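Side-chain contact in RhCC (Rhodococcus jostii, PDB 4U5R), which is a cofactor-independent oxygenase of the tautomerase superfamily whose natural form binds magnesium: residues Ala80-Met83 with Thr84-Glu88. The protein carries 1 engineered substitution. Sequence-based numbering, arbitrary orientation.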
ATOM      1  N   ALA B  80      -2.544  -1.072 -20.945  1.00 15.79           N
ATOM      2  CA  ALA B  80      -2.031   0.197 -21.472  1.00 16.12           C
ATOM      3  C   ALA B  80      -3.116   1.276 -21.534  1.00 17.14           C
ATOM      4  O   ALA B  80      -2.858   2.441 -21.253  1.00 17.43           O
ATOM      5  CB  ALA B  80      -1.413  -0.016 -22.850  1.00 18.17           C
ATOM      6  N   LEU B  81      -4.331   0.877 -21.895  1.00 15.57           N
ATOM      7  CA  LEU B  81      -5.453   1.800 -21.986  1.00 18.30           C
ATOM      8  C   LEU B  81      -5.824   2.365 -20.611  1.00 17.86           C
ATOM      9  O   LEU B  81      -6.140   3.545 -20.487  1.00 15.83           O
ATOM     10  CB  LEU B  81      -6.655   1.101 -22.627  1.00 18.78           C
ATOM     11  CG  LEU B  81      -7.912   1.941 -22.838  1.00 19.15           C
ATOM     12  CD1 LEU B  81      -7.594   3.223 -23.593  1.00 19.56           C
ATOM     13  CD2 LEU B  81      -8.953   1.123 -23.591  1.00 19.79           C
ATOM     14  N   MET B  82      -5.761   1.527 -19.581  1.00 16.27           N
ATOM     15  CA  MET B  82      -5.992   1.988 -18.216  1.00 13.91           C
ATOM     16  C   MET B  82      -5.032   3.117 -17.815  1.00 12.47           C
ATOM     17  O   MET B  82      -5.458   4.150 -17.264  1.00 12.81           O
ATOM     18  CB  MET B  82      -5.852   0.823 -17.226  1.00 14.58           C
ATOM     19  CG  MET B  82      -5.881   1.258 -15.759  1.00 15.90           C
ATOM     20  SD  MET B  82      -7.493   1.923 -15.317  1.00 15.30           S
ATOM     21  CE  MET B  82      -7.021   3.245 -14.202  1.00 15.97           C
ATOM     22  N   MET B  83      -3.743   2.909 -18.081  1.00 13.87           N
ATOM     23  CA  MET B  83      -2.730   3.932 -17.824  1.00 12.99           C
ATOM     24  C   MET B  83      -2.992   5.174 -18.662  1.00 15.67           C
ATOM     25  O   MET B  83      -2.865   6.298 -18.177  1.00 14.02           O
ATOM     26  CB  MET B  83      -1.319   3.396 -18.111  1.00 12.71           C
ATOM     27  CG  MET B  83      -0.968   2.137 -17.332  1.00 13.27           C
ATOM     28  SD  MET B  83      -1.412   2.191 -15.575  1.00 13.49           S
ATOM     29  CE  MET B  83      -0.338   3.463 -14.884  1.00 11.96           C
ATOM     30  N   THR B  84      -3.374   4.970 -19.918  1.00 15.92           N
ATOM     31  CA  THR B  84      -3.606   6.098 -20.812  1.00 16.22           C
ATOM     32  C   THR B  84      -4.775   6.939 -20.311  1.00 13.14           C
ATOM     33  O   THR B  84      -4.682   8.161 -20.215  1.00 14.95           O
ATOM     34  CB  THR B  84      -3.864   5.620 -22.259  1.00 15.08           C
ATOM     35  OG1 THR B  84      -2.688   4.964 -22.751  1.00 18.80           O
ATOM     36  CG2 THR B  84      -4.199   6.799 -23.166  1.00 23.67           C
ATOM     37  N   VAL B  85      -5.871   6.281 -19.956  1.00 14.04           N
ATOM     38  CA  VAL B  85      -7.043   7.006 -19.491  1.00 14.22           C
ATOM     39  C   VAL B  85      -6.813   7.673 -18.121  1.00 15.80           C
ATOM     40  O   VAL B  85      -7.260   8.796 -17.883  1.00 15.87           O
ATOM     41  CB  VAL B  85      -8.262   6.070 -19.432  1.00 16.32           C
ATOM     42  CG1 VAL B  85      -9.459   6.804 -18.872  1.00 17.56           C
ATOM     43  CG2 VAL B  85      -8.577   5.554 -20.829  1.00 18.95           C
ATOM     44  N   ALA B  86      -6.094   6.997 -17.231  1.00 13.98           N
ATOM     45  CA  ALA B  86      -5.745   7.577 -15.939  1.00 12.58           C
ATOM     46  C   ALA B  86      -4.989   8.896 -16.113  1.00 12.04           C
ATOM     47  O   ALA B  86      -5.315   9.879 -15.463  1.00 11.95           O
ATOM     48  CB  ALA B  86      -4.911   6.601 -15.128  1.00 15.18           C
ATOM     49  N   GLU B  87      -3.997   8.913 -17.000  1.00 15.08           N
ATOM     50  CA  GLU B  87      -3.205  10.124 -17.205  1.00 13.67           C
ATOM     51  C   GLU B  87      -4.060  11.221 -17.820  1.00 14.54           C
ATOM     52  O   GLU B  87      -3.899  12.400 -17.503  1.00 14.64           O
ATOM     53  CB  GLU B  87      -1.980   9.846 -18.091  1.00 12.15           C
ATOM     54  CG  GLU B  87      -0.954   8.909 -17.470  1.00 14.87           C
ATOM     55  CD  GLU B  87      -0.146   9.543 -16.349  1.00 12.53           C
ATOM     56  OE1 GLU B  87      -0.298  10.760 -16.088  1.00 15.36           O
ATOM     57  OE2 GLU B  87       0.643   8.801 -15.722  1.00 16.44           O
ATOM     58  N   GLU B  88      -4.987  10.816 -18.681  1.00 14.85           N
ATOM     59  CA  GLU B  88      -5.916  11.753 -19.307  1.00 16.16           C
ATOM     60  C   GLU B  88      -6.769  12.493 -18.270  1.00 15.67           C
ATOM     61  O   GLU B  88      -6.958  13.702 -18.379  1.00 17.20           O
ATOM     62  CB  GLU B  88      -6.803  11.016 -20.320  1.00 17.40           C
ATOM     63  CG  GLU B  88      -6.176  10.900 -21.705  1.00 23.60           C
ATOM     64  CD  GLU B  88      -6.976  10.032 -22.664  1.00 30.50           C
ATOM     65  OE1 GLU B  88      -8.090   9.594 -22.301  1.00 23.21           O
ATOM     66  OE2 GLU B  88      -6.477   9.773 -23.782  1.00 29.31           O
TER
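L81 meets V85 one turn along helix 76-90, methyl against methyl: CD1 of L81 lies 3.7 Å from CG2 of V85, the two side chains crossing at a slant. Each torsion serves this pair: L81 carries CG anti to its backbone N (chi1 -178°), while V85 CG2 sits beside its own N and faces back along the helix. A looser apolar pair, M82 CE to A86 CB at 4.1 Å, depends on bends at chi2 and chi3 of the methionine.

Beneath the side chains run five consecutive i to i+4 backbone bonds, the signature of an alpha helix. The shortest, V85 N to L81 O at 2.8 Å, is nearly straight (N-H...O 166°); E87 N to M83 O is longer at 3.1 Å. On the exposed side, T84 OG1 lies 2.9 Å from A80 O, the oxygen that also accepts T84 N-H.

M82, M83 and E87 pack on strand 100-107, L81, M82 and V85 alongside helix 14-32, and R114 of a neighbouring subunit on M83 and E87. A hydrogen bond from W101 NE1 to E87 OE1 is the polar tie. Internal bonds thus satisfy C=O 80-84 and N-H 84-88, while mostly apolar contacts seat this beta-alpha-beta crossover helix.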